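Local coordinates for Ice-binding protein (Flavobacteriaceae bacterium, PDB 5UYT) that probably binds to the surface of ice crystals and so acts as an antifreeze protein, through two ice-binding-like beta-solenoid domains, at residues L233-I238 with T253-D258; A389-T394 with S410-N415; C223-S228 with T239-D244. All blocks are in the same frame, centred on the assembly; numbering follows the deposited sequence.

Interaction 1: L233-I238 with T253-D258; sequences LTNAGI and TGFQAD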
ATOM      1  N   LEU A 233     -11.516  29.990 -12.841  1.00 18.17           N
ATOM      2  CA  LEU A 233     -11.746  29.252 -11.592  1.00 17.16           C
ATOM      3  C   LEU A 233     -13.093  29.727 -11.072  1.00 17.16           C
ATOM      4  O   LEU A 233     -13.250  30.922 -10.816  1.00 16.65           O
ATOM      5  CB  LEU A 233     -10.598  29.514 -10.596  1.00 17.24           C
ATOM      6  CG  LEU A 233     -10.788  29.111  -9.140  1.00 17.34           C
ATOM      7  CD1 LEU A 233     -11.135  27.626  -8.993  1.00 16.24           C
ATOM      8  CD2 LEU A 233      -9.556  29.497  -8.323  1.00 17.70           C
ATOM      9  N   THR A 234     -14.069  28.817 -10.951  1.00 16.18           N
ATOM     10  CA  THR A 234     -15.436  29.237 -10.601  1.00 16.29           C
ATOM     11  C   THR A 234     -15.935  28.380  -9.464  1.00 15.89           C
ATOM     12  O   THR A 234     -15.970  27.153  -9.588  1.00 16.04           O
ATOM     13  CB  THR A 234     -16.396  29.043 -11.772  1.00 17.06           C
ATOM     14  OG1 THR A 234     -15.903  29.802 -12.883  1.00 17.73           O
ATOM     15  CG2 THR A 234     -17.776  29.656 -11.401  1.00 16.99           C
ATOM     16  N   ASN A 235     -16.319  29.015  -8.366  1.00 15.26           N
ATOM     17  CA  ASN A 235     -17.013  28.299  -7.303  1.00 14.31           C
ATOM     18  C   ASN A 235     -18.510  28.583  -7.329  1.00 14.47           C
ATOM     19  O   ASN A 235     -18.928  29.696  -7.680  1.00 15.34           O
ATOM     20  CB  ASN A 235     -16.490  28.708  -5.913  1.00 13.90           C
ATOM     21  CG  ASN A 235     -17.226  27.986  -4.776  1.00 14.32           C
ATOM     22  OD1 ASN A 235     -17.074  26.749  -4.567  1.00 14.94           O
ATOM     23  ND2 ASN A 235     -18.091  28.733  -4.057  1.00 13.97           N
ATOM     24  N   ALA A 236     -19.298  27.581  -6.981  1.00 14.25           N
ATOM     25  CA  ALA A 236     -20.743  27.762  -6.707  1.00 14.51           C
ATOM     26  C   ALA A 236     -21.075  27.148  -5.371  1.00 14.90           C
ATOM     27  O   ALA A 236     -20.344  26.263  -4.889  1.00 13.50           O
ATOM     28  CB  ALA A 236     -21.586  27.095  -7.779  1.00 15.38           C
ATOM     29  N   GLY A 237     -22.195  27.600  -4.791  1.00 14.93           N
ATOM     30  CA  GLY A 237     -22.627  27.086  -3.485  1.00 14.41           C
ATOM     31  C   GLY A 237     -21.763  27.664  -2.359  1.00 14.06           C
ATOM     32  O   GLY A 237     -20.986  28.614  -2.553  1.00 14.29           O
ATOM     33  N   ILE A 238     -21.927  27.070  -1.194  1.00 13.84           N
ATOM     34  CA  ILE A 238     -21.253  27.486   0.048  1.00 13.63           C
ATOM     35  C   ILE A 238     -19.963  26.676   0.225  1.00 13.60           C
ATOM     36  O   ILE A 238     -19.987  25.461   0.508  1.00 13.84           O
ATOM     37  CB  ILE A 238     -22.214  27.314   1.272  1.00 14.12           C
ATOM     38  CG1 ILE A 238     -23.514  28.156   1.098  1.00 15.27           C
ATOM     39  CG2 ILE A 238     -21.469  27.646   2.572  1.00 15.27           C
ATOM     40  CD1 ILE A 238     -23.285  29.665   0.968  1.00 15.54           C
ATOM     41  N   THR A 253     -14.126  33.547  -9.746  1.00 16.88           N
ATOM     42  CA  THR A 253     -15.417  34.079  -9.205  1.00 16.89           C
ATOM     43  C   THR A 253     -16.052  33.035  -8.309  1.00 16.46           C
ATOM     44  O   THR A 253     -15.668  31.861  -8.329  1.00 16.43           O
ATOM     45  CB  THR A 253     -16.444  34.442 -10.322  1.00 17.65           C
ATOM     46  OG1 THR A 253     -16.837  33.236 -11.005  1.00 17.94           O
ATOM     47  CG2 THR A 253     -15.851  35.420 -11.326  1.00 18.61           C
ATOM     48  N   GLY A 254     -17.046  33.444  -7.537  1.00 15.43           N
ATOM     49  CA  GLY A 254     -17.835  32.517  -6.756  1.00 15.76           C
ATOM     50  C   GLY A 254     -17.330  32.210  -5.353  1.00 14.52           C
ATOM     51  O   GLY A 254     -18.076  31.632  -4.550  1.00 14.15           O
ATOM     52  N   PHE A 255     -16.066  32.557  -5.053  1.00 14.94           N
ATOM     53  CA  PHE A 255     -15.559  32.385  -3.683  1.00 13.84           C
ATOM     54  C   PHE A 255     -15.905  33.619  -2.849  1.00 14.32           C
ATOM     55  O   PHE A 255     -15.707  34.749  -3.289  1.00 15.63           O
ATOM     56  CB  PHE A 255     -14.046  32.190  -3.680  1.00 14.54           C
ATOM     57  CG  PHE A 255     -13.616  30.890  -4.300  1.00 14.93           C
ATOM     58  CD1 PHE A 255     -13.493  29.761  -3.504  1.00 14.81           C
ATOM     59  CD2 PHE A 255     -13.428  30.781  -5.667  1.00 15.23           C
ATOM     60  CE1 PHE A 255     -13.165  28.509  -4.060  1.00 14.55           C
ATOM     61  CE2 PHE A 255     -13.071  29.548  -6.238  1.00 16.12           C
ATOM     62  CZ  PHE A 255     -12.945  28.396  -5.425  1.00 15.57           C
ATOM     63  N   GLN A 256     -16.437  33.386  -1.655  1.00 13.21           N
ATOM     64  CA  GLN A 256     -16.848  34.481  -0.774  1.00 13.85           C
ATOM     65  C   GLN A 256     -15.721  34.748   0.181  1.00 14.44           C
ATOM     66  O   GLN A 256     -15.227  33.797   0.873  1.00 14.70           O
ATOM     67  CB  GLN A 256     -18.137  34.108  -0.040  1.00 13.97           C
ATOM     68  CG  GLN A 256     -19.290  33.885  -1.015  1.00 13.56           C
ATOM     69  CD  GLN A 256     -20.546  33.385  -0.304  1.00 13.93           C
ATOM     70  OE1 GLN A 256     -20.581  32.270   0.270  1.00 14.92           O
ATOM     71  NE2 GLN A 256     -21.593  34.197  -0.336  1.00 13.93           N
ATOM     72  N   ALA A 257     -15.261  36.001   0.194  1.00 14.76           N
ATOM     73  CA  ALA A 257     -14.025  36.362   0.919  1.00 15.10           C
ATOM     74  C   ALA A 257     -14.104  35.929   2.371  1.00 15.12           C
ATOM     75  O   ALA A 257     -13.119  35.450   2.930  1.00 15.67           O
ATOM     76  CB  ALA A 257     -13.759  37.870   0.862  1.00 16.15           C
ATOM     77  N   ASP A 258     -15.251  36.109   3.002  1.00 14.87           N
ATOM     78  CA  ASP A 258     -15.295  35.776   4.439  1.00 15.63           C
ATOM     79  C   ASP A 258     -15.252  34.263   4.719  1.00 16.05           C
ATOM     80  O   ASP A 258     -15.126  33.858   5.876  1.00 15.61           O
ATOM     81  CB  ASP A 258     -16.545  36.415   5.085  1.00 17.46           C
ATOM     82  CG  ASP A 258     -16.442  37.929   5.210  1.00 19.54           C
ATOM     83  OD1 ASP A 258     -15.369  38.496   4.950  1.00 19.77           O
ATOM     84  OD2 ASP A 258     -17.474  38.557   5.545  1.00 22.71           O
TER
HETATM   85  O   HOH W   1     -14.564  32.470 -13.101  1.00 19.83           O
HETATM   86  O   HOH W   2     -19.358  30.163  -0.909  1.00 15.39           O

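Interaction 2: A389-T394 with S410-N415; sequences AVIINT and STFGIN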
ATOM      1  N   ALA A 389      -9.700  19.868 -17.555  1.00 23.60           N
ATOM      2  CA  ALA A 389     -10.618  20.596 -16.694  1.00 22.78           C
ATOM      3  C   ALA A 389     -10.685  19.896 -15.339  1.00 21.27           C
ATOM      4  O   ALA A 389     -10.521  18.659 -15.245  1.00 20.01           O
ATOM      5  CB  ALA A 389     -11.991  20.667 -17.330  1.00 25.11           C
ATOM      6  N   VAL A 390     -10.907  20.679 -14.291  1.00 18.55           N
ATOM      7  CA  VAL A 390     -11.036  20.098 -12.973  1.00 17.53           C
ATOM      8  C   VAL A 390     -12.457  20.368 -12.480  1.00 16.63           C
ATOM      9  O   VAL A 390     -12.958  21.504 -12.609  1.00 17.85           O
ATOM     10  CB  VAL A 390      -9.995  20.703 -11.995  1.00 17.16           C
ATOM     11  CG1 VAL A 390     -10.177  20.185 -10.563  1.00 16.54           C
ATOM     12  CG2 VAL A 390      -8.574  20.461 -12.515  1.00 18.95           C
ATOM     13  N   ILE A 391     -13.099  19.335 -11.937  1.00 15.95           N
ATOM     14  CA  ILE A 391     -14.401  19.516 -11.272  1.00 16.01           C
ATOM     15  C   ILE A 391     -14.299  18.960  -9.867  1.00 15.20           C
ATOM     16  O   ILE A 391     -13.858  17.811  -9.683  1.00 15.05           O
ATOM     17  CB  ILE A 391     -15.531  18.769 -12.012  1.00 17.21           C
ATOM     18  CG1 ILE A 391     -15.631  19.271 -13.440  1.00 18.27           C
ATOM     19  CG2 ILE A 391     -16.879  18.943 -11.267  1.00 17.25           C
ATOM     20  CD1 ILE A 391     -16.593  18.445 -14.294  1.00 21.42           C
ATOM     21  N   ILE A 392     -14.703  19.753  -8.876  1.00 14.10           N
ATOM     22  CA  ILE A 392     -14.718  19.279  -7.495  0.50 13.41           C
ATOM     23  C   ILE A 392     -16.154  19.440  -7.018  1.00 13.80           C
ATOM     24  O   ILE A 392     -16.677  20.562  -6.888  1.00 13.86           O
ATOM     25  CB  ILE A 392     -13.754  20.035  -6.570  0.50 12.95           C
ATOM     26  CG1 ILE A 392     -12.384  20.232  -7.240  0.50 12.98           C
ATOM     27  CG2 ILE A 392     -13.621  19.259  -5.251  0.50 12.83           C
ATOM     28  CD1 ILE A 392     -11.386  21.003  -6.411  0.50 12.03           C
ATOM     29  N   ASN A 393     -16.804  18.291  -6.847  1.00 13.86           N
ATOM     30  CA  ASN A 393     -18.270  18.241  -6.659  1.00 14.32           C
ATOM     31  C   ASN A 393     -18.747  18.461  -5.245  1.00 14.20           C
ATOM     32  O   ASN A 393     -17.949  18.533  -4.309  1.00 14.60           O
ATOM     33  CB  ASN A 393     -18.788  16.867  -7.211  1.00 14.40           C
ATOM     34  CG  ASN A 393     -18.788  16.816  -8.746  1.00 16.09           C
ATOM     35  OD1 ASN A 393     -19.634  17.471  -9.404  1.00 17.72           O
ATOM     36  ND2 ASN A 393     -17.817  16.088  -9.334  1.00 15.50           N
ATOM     37  N   THR A 394     -20.066  18.594  -5.104  1.00 14.27           N
ATOM     38  CA  THR A 394     -20.683  18.921  -3.827  1.00 14.56           C
ATOM     39  C   THR A 394     -20.097  18.144  -2.639  1.00 14.39           C
ATOM     40  O   THR A 394     -20.063  16.922  -2.658  1.00 13.93           O
ATOM     41  CB  THR A 394     -22.165  18.566  -3.910  1.00 15.89           C
ATOM     42  OG1 THR A 394     -22.761  19.343  -4.981  1.00 17.59           O
ATOM     43  CG2 THR A 394     -22.875  18.896  -2.561  1.00 16.14           C
ATOM     44  N   SER A 410     -13.846  24.063 -11.601  1.00 17.39           N
ATOM     45  CA  SER A 410     -15.179  24.388 -11.125  1.00 17.41           C
ATOM     46  C   SER A 410     -15.379  23.654  -9.826  1.00 16.19           C
ATOM     47  O   SER A 410     -15.167  22.432  -9.781  1.00 16.42           O
ATOM     48  CB  SER A 410     -16.250  23.963 -12.132  1.00 19.06           C
ATOM     49  OG  SER A 410     -15.986  24.531 -13.409  1.00 21.18           O
ATOM     50  N   THR A 411     -15.761  24.386  -8.779  1.00 15.39           N
ATOM     51  CA  THR A 411     -15.959  23.777  -7.473  1.00 14.24           C
ATOM     52  C   THR A 411     -17.401  24.027  -7.031  1.00 15.23           C
ATOM     53  O   THR A 411     -18.010  25.069  -7.401  1.00 15.53           O
ATOM     54  CB  THR A 411     -14.980  24.342  -6.400  1.00 13.77           C
ATOM     55  OG1 THR A 411     -15.175  25.764  -6.252  1.00 13.78           O
ATOM     56  CG2 THR A 411     -13.507  24.121  -6.891  1.00 13.68           C
ATOM     57  N   PHE A 412     -17.924  23.105  -6.214  1.00 14.08           N
ATOM     58  CA  PHE A 412     -19.316  23.158  -5.794  1.00 14.46           C
ATOM     59  C   PHE A 412     -19.403  22.815  -4.296  1.00 14.56           C
ATOM     60  O   PHE A 412     -19.267  21.640  -3.928  1.00 14.90           O
ATOM     61  CB  PHE A 412     -20.150  22.147  -6.627  1.00 15.10           C
ATOM     62  CG  PHE A 412     -20.195  22.469  -8.091  1.00 16.24           C
ATOM     63  CD1 PHE A 412     -21.194  23.292  -8.615  1.00 17.51           C
ATOM     64  CD2 PHE A 412     -19.250  21.953  -8.965  1.00 16.43           C
ATOM     65  CE1 PHE A 412     -21.245  23.611  -9.981  1.00 18.72           C
ATOM     66  CE2 PHE A 412     -19.284  22.281 -10.320  1.00 17.73           C
ATOM     67  CZ  PHE A 412     -20.286  23.107 -10.843  1.00 18.87           C
ATOM     68  N   GLY A 413     -19.592  23.818  -3.426  1.00 13.15           N
ATOM     69  CA  GLY A 413     -19.917  23.510  -2.037  1.00 13.33           C
ATOM     70  C   GLY A 413     -18.884  22.606  -1.374  1.00 13.61           C
ATOM     71  O   GLY A 413     -19.253  21.602  -0.731  1.00 14.34           O
ATOM     72  N   ILE A 414     -17.621  23.006  -1.442  1.00 13.33           N
ATOM     73  CA  ILE A 414     -16.505  22.166  -0.942  1.00 13.07           C
ATOM     74  C   ILE A 414     -15.870  22.792   0.304  1.00 14.10           C
ATOM     75  O   ILE A 414     -16.156  23.956   0.646  1.00 13.11           O
ATOM     76  CB  ILE A 414     -15.419  21.926  -2.022  1.00 13.41           C
ATOM     77  CG1 ILE A 414     -14.594  23.197  -2.303  1.00 13.08           C
ATOM     78  CG2 ILE A 414     -16.032  21.385  -3.335  1.00 13.41           C
ATOM     79  CD1 ILE A 414     -13.365  22.875  -3.190  1.00 13.13           C
ATOM     80  N   ASN A 415     -15.030  22.008   0.982  1.00 13.02           N
ATOM     81  CA  ASN A 415     -14.245  22.513   2.108  1.00 13.32           C
ATOM     82  C   ASN A 415     -12.810  22.069   1.878  1.00 13.61           C
ATOM     83  O   ASN A 415     -12.523  20.865   1.877  1.00 13.40           O
ATOM     84  CB  ASN A 415     -14.805  22.024   3.437  1.00 14.46           C
ATOM     85  CG  ASN A 415     -14.182  22.750   4.628  1.00 16.10           C
ATOM     86  OD1 ASN A 415     -14.886  23.355   5.486  1.00 18.11           O
ATOM     87  ND2 ASN A 415     -12.898  22.711   4.686  1.00 15.25           N
TER
HETATM   88  O   HOH W   3     -14.195  22.659 -14.788  1.00 19.29           O

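Interaction 3: C223-S228 with T239-D244; sequences CYTIFS and TYVTGD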
ATOM      1  N   CYS A 223       1.219  27.941  -0.690  1.00 21.94           N
ATOM      2  CA  CYS A 223       0.240  28.860  -0.099  1.00 20.56           C
ATOM      3  C   CYS A 223      -1.110  28.849  -0.777  1.00 19.23           C
ATOM      4  O   CYS A 223      -2.016  29.529  -0.298  1.00 18.24           O
ATOM      5  CB  CYS A 223       0.785  30.304  -0.079  1.00 21.39           C
ATOM      6  SG  CYS A 223       2.206  30.453   1.034  1.00 23.48           S
ATOM      7  N   TYR A 224      -1.250  28.093  -1.869  1.00 18.08           N
ATOM      8  CA  TYR A 224      -2.548  28.004  -2.545  1.00 17.12           C
ATOM      9  C   TYR A 224      -3.213  26.673  -2.246  1.00 16.59           C
ATOM     10  O   TYR A 224      -2.533  25.670  -2.036  1.00 17.46           O
ATOM     11  CB  TYR A 224      -2.366  28.134  -4.055  1.00 17.46           C
ATOM     12  CG  TYR A 224      -2.217  29.543  -4.561  1.00 17.64           C
ATOM     13  CD1 TYR A 224      -3.299  30.202  -5.156  1.00 18.04           C
ATOM     14  CD2 TYR A 224      -0.994  30.212  -4.481  1.00 18.07           C
ATOM     15  CE1 TYR A 224      -3.155  31.499  -5.622  1.00 18.06           C
ATOM     16  CE2 TYR A 224      -0.840  31.506  -4.950  1.00 18.49           C
ATOM     17  CZ  TYR A 224      -1.931  32.132  -5.534  1.00 18.64           C
ATOM     18  OH  TYR A 224      -1.797  33.391  -6.026  1.00 18.32           O
ATOM     19  N   THR A 225      -4.534  26.665  -2.285  1.00 15.23           N
ATOM     20  CA  THR A 225      -5.294  25.477  -2.076  1.00 15.05           C
ATOM     21  C   THR A 225      -6.026  25.066  -3.349  1.00 15.14           C
ATOM     22  O   THR A 225      -6.214  23.870  -3.580  1.00 15.40           O
ATOM     23  CB  THR A 225      -6.259  25.697  -0.901  1.00 14.48           C
ATOM     24  OG1 THR A 225      -5.477  26.071   0.243  1.00 14.92           O
ATOM     25  CG2 THR A 225      -7.070  24.431  -0.581  1.00 13.44           C
ATOM     26  N   ILE A 226      -6.522  26.038  -4.124  1.00 15.15           N
ATOM     27  CA  ILE A 226      -7.192  25.759  -5.403  0.50 15.47           C
ATOM     28  C   ILE A 226      -6.568  26.734  -6.397  1.00 16.36           C
ATOM     29  O   ILE A 226      -6.659  27.968  -6.197  1.00 16.88           O
ATOM     30  CB  ILE A 226      -8.714  26.030  -5.336  0.50 14.78           C
ATOM     31  CG1 ILE A 226      -9.354  25.263  -4.171  0.50 14.10           C
ATOM     32  CG2 ILE A 226      -9.391  25.693  -6.665  0.50 15.45           C
ATOM     33  CD1 ILE A 226      -9.449  23.764  -4.357  0.50 13.81           C
ATOM     34  N   PHE A 227      -5.926  26.208  -7.426  1.00 17.01           N
ATOM     35  CA  PHE A 227      -5.173  27.075  -8.337  1.00 17.59           C
ATOM     36  C   PHE A 227      -5.103  26.507  -9.738  1.00 18.65           C
ATOM     37  O   PHE A 227      -4.818  25.312  -9.909  1.00 17.93           O
ATOM     38  CB  PHE A 227      -3.752  27.328  -7.793  1.00 18.27           C
ATOM     39  CG  PHE A 227      -2.887  28.132  -8.734  1.00 19.38           C
ATOM     40  CD1 PHE A 227      -3.027  29.511  -8.812  1.00 20.32           C
ATOM     41  CD2 PHE A 227      -1.947  27.513  -9.569  1.00 20.25           C
ATOM     42  CE1 PHE A 227      -2.230  30.269  -9.693  1.00 20.55           C
ATOM     43  CE2 PHE A 227      -1.160  28.269 -10.456  1.00 21.45           C
ATOM     44  CZ  PHE A 227      -1.305  29.652 -10.511  1.00 21.75           C
ATOM     45  N   SER A 228      -5.348  27.365 -10.737  1.00 18.85           N
ATOM     46  CA  SER A 228      -5.067  27.009 -12.142  1.00 20.29           C
ATOM     47  C   SER A 228      -3.988  27.910 -12.727  1.00 21.03           C
ATOM     48  O   SER A 228      -4.042  29.140 -12.570  1.00 20.85           O
ATOM     49  CB  SER A 228      -6.312  27.115 -13.049  1.00 21.40           C
ATOM     50  OG  SER A 228      -5.926  26.725 -14.389  1.00 23.65           O
ATOM     51  N   THR A 239     -18.848  27.378   0.080  1.00 13.18           N
ATOM     52  CA  THR A 239     -17.537  26.735   0.056  1.00 13.15           C
ATOM     53  C   THR A 239     -16.673  27.451   1.054  1.00 12.90           C
ATOM     54  O   THR A 239     -16.745  28.704   1.152  1.00 13.18           O
ATOM     55  CB  THR A 239     -16.961  26.853  -1.365  1.00 13.02           C
ATOM     56  OG1 THR A 239     -17.628  25.882  -2.180  1.00 13.16           O
ATOM     57  CG2 THR A 239     -15.451  26.616  -1.395  1.00 14.54           C
ATOM     58  N   TYR A 240     -15.852  26.685   1.787  1.00 13.20           N
ATOM     59  CA  TYR A 240     -14.852  27.292   2.701  1.00 13.56           C
ATOM     60  C   TYR A 240     -13.444  26.810   2.314  1.00 13.65           C
ATOM     61  O   TYR A 240     -13.273  25.646   1.940  1.00 13.83           O
ATOM     62  CB  TYR A 240     -15.093  26.858   4.136  1.00 14.30           C
ATOM     63  CG  TYR A 240     -16.263  27.623   4.726  1.00 14.30           C
ATOM     64  CD1 TYR A 240     -16.054  28.759   5.517  1.00 14.56           C
ATOM     65  CD2 TYR A 240     -17.573  27.224   4.451  1.00 15.12           C
ATOM     66  CE1 TYR A 240     -17.157  29.484   6.005  1.00 14.51           C
ATOM     67  CE2 TYR A 240     -18.654  27.934   4.927  1.00 14.95           C
ATOM     68  CZ  TYR A 240     -18.431  29.048   5.709  1.00 15.14           C
ATOM     69  OH  TYR A 240     -19.564  29.692   6.191  1.00 16.14           O
ATOM     70  N   VAL A 241     -12.472  27.714   2.358  1.00 13.23           N
ATOM     71  CA  VAL A 241     -11.104  27.377   1.970  1.00 13.31           C
ATOM     72  C   VAL A 241     -10.145  27.937   3.016  1.00 14.80           C
ATOM     73  O   VAL A 241     -10.341  29.078   3.484  1.00 14.75           O
ATOM     74  CB  VAL A 241     -10.744  28.010   0.582  1.00 14.09           C
ATOM     75  CG1 VAL A 241      -9.271  27.718   0.235  1.00 14.12           C
ATOM     76  CG2 VAL A 241     -11.650  27.430  -0.512  1.00 14.67           C
ATOM     77  N   THR A 242      -9.116  27.153   3.389  1.00 13.77           N
ATOM     78  CA  THR A 242      -7.978  27.728   4.098  1.00 14.65           C
ATOM     79  C   THR A 242      -6.818  27.684   3.101  1.00 14.98           C
ATOM     80  O   THR A 242      -6.468  26.608   2.582  1.00 15.18           O
ATOM     81  CB  THR A 242      -7.634  26.933   5.363  1.00 14.63           C
ATOM     82  OG1 THR A 242      -8.788  26.950   6.220  1.00 14.93           O
ATOM     83  CG2 THR A 242      -6.427  27.575   6.087  1.00 14.94           C
ATOM     84  N   GLY A 243      -6.292  28.859   2.812  1.00 15.85           N
ATOM     85  CA  GLY A 243      -5.214  29.073   1.827  1.00 16.37           C
ATOM     86  C   GLY A 243      -5.735  29.935   0.693  1.00 16.90           C
ATOM     87  O   GLY A 243      -6.875  30.423   0.751  1.00 16.97           O
ATOM     88  N   ASP A 244      -4.889  30.162  -0.317  1.00 16.07           N
ATOM     89  CA  ASP A 244      -5.256  31.115  -1.393  1.00 15.99           C
ATOM     90  C   ASP A 244      -5.939  30.403  -2.545  1.00 15.66           C
ATOM     91  O   ASP A 244      -5.763  29.189  -2.717  1.00 15.67           O
ATOM     92  CB  ASP A 244      -4.009  31.833  -1.944  1.00 16.24           C
ATOM     93  CG  ASP A 244      -3.512  32.984  -1.050  1.00 17.20           C
ATOM     94  OD1 ASP A 244      -3.817  33.034   0.161  1.00 17.43           O
ATOM     95  OD2 ASP A 244      -2.730  33.835  -1.544  1.00 17.84           O
TER
HETATM   96  O   HOH W   4      -2.520  31.222   1.836  1.00 18.19           O

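Interaction 1: L233-I238 with T253-D258
The ring of Phe255 lies across the side chain of Asn235 where two successive coils of a right-handed beta-solenoid run parallel. CB of Asn235 sits over the centre of the ring, 3.5 Å from its centroid, a CH-pi contact almost on the ring normal, and the amide plane is turned 32° from the ring. CG of Asn235 stands anti to its backbone N (chi1 179°), and from there ND2 reaches Gly254 O at 2.9 Å, the acceptor close to the amide plane but the donor well above the carbonyl plane. OD1 is taken by Thr239 OG1 and Thr411 OG1, so both ends of the amide are held. Leu233 crosses the ring at about a right angle, its CG 3.7 Å from Phe255 CE2. An alanine in place of Phe255 would probably leave CB of Asn235 without its aromatic cover and open a gap beside Leu233. The backbones join through Thr253 N to Leu233 O and Asn235 N to Thr253 O. Outside, Thr234 and Thr253 point the same way, and one water lies 3.0 Å from Thr234 OG1 and 3.2 Å from Thr253 OG1.

Interaction 2: A389-T394 with S410-N415
Ile392 and Thr411 point the same way from adjacent parallel strands; in the conformer described, one of two for Ile392, its CD1 lies 3.8 Å from Thr411 CG2. On this inner side Ile414 crosses that conformer at about a right angle, the CG2 methyls of Ile392 and Ile414 meeting at 3.7 Å. The opposite side bears Ile391 and Ser410, with Ile391 CG2 reaching Phe412 CE2 obliquely at 4.2 Å. Ile392 O lies at the edge of the Phe412 ring, near its plane, and accepts a weak bond from Phe412 N. The strands, 5° from parallel, are joined by Ser410 N to Val390 O and by Ile392 N to Ser410 O, each 2.9 Å. Further out, a water donates to Val390 O and also bonds Ser410 OG. Thr411 OG1 stands between its backbone N and carbonyl carbon (chi1 60°), which leaves CG2 beside Ile392; the hydroxyl's partner is Asn235, on an adjoining coil formed far earlier in the chain. Val402 and Ile398 of strand 397-404 pack against Ile392, and Asn393 ND2 bonds Leu373 O. The chemistry is therefore divided by side: methyl groups meet on the inner side, and Ser410 meets water outside.

Interaction 3: C223-S228 with T239-D244
Thr225 and Asp244 carry most of the polar contact between these two segments. Asp244 N donates to Cys223 O, and Thr225 N to Asp244 O at 2.8 Å, an almost straight bond (174° at the hydrogen); together they pair Tyr224 with Asp244 in parallel register. The side chain of Thr225 adds a third bond, its OG1 donating to Thr242 O at 2.6 Å. OG1 stands anti to its own carbonyl carbon (chi1 -57°), and this turns the hydroxyl to the chain just ahead of Gly243. Gly243 CA passes 3.4 Å from Thr225 OG1, and a side chain at this glycine would collide with that oxygen. One water donates to both Cys223 O and Asp244 OD1. The carboxylate is gripped further by His265 NE2 at OD2 and by Thr263 N at OD1, a set of donors that would be expected to favour its charged form.

Among the less polar contacts, CB of Asp244 lies over one face of the Tyr224 ring, offset toward the rim and 3.8 Å from the centroid, a CH-pi contact with the carboxylate plane 79° from the ring. Tyr224 OH is bonded to Ser271 OG, while Ala275 of helix 270-288 also touches this tyrosine. The side chains of Thr225 and Val241 pass antiparallel to one another, Val241 CG1 3.8 Å from Thr225 CB.

Outside the contact, a disulfide fastens Cys223 to Cys422 near the end of the modelled chain. The chain turns a corner at Thr225 and Ile226; corners between the faces of a coil, with parallel pairing from one coil to the next, are characteristic of the right-handed beta-helix, the fold of this ice-binding protein.

How the interactions relate
Interactions 1 and 2 belong to one parallel sheet, in which strands 233-236 and 409-412 are neighbours, although the sequence places them far apart. The backbone bond from Ala236 N to Thr411 O joins them. Interaction 3 is the buried one, at a corner of the solenoid; the other two are partly buried, with an inner and an outer side. It meets interaction 1 through Ile226 and Leu233, and interaction 2 where Thr239 OG1 bonds Ile414 N. The chemistry follows the place: aliphatic contacts line the inner side of interaction 2, an amide meets an aromatic ring in interaction 1, and interaction 3 has a threonine hydroxyl on a backbone carbonyl and a buried carboxylate held by several hydrogen bonds.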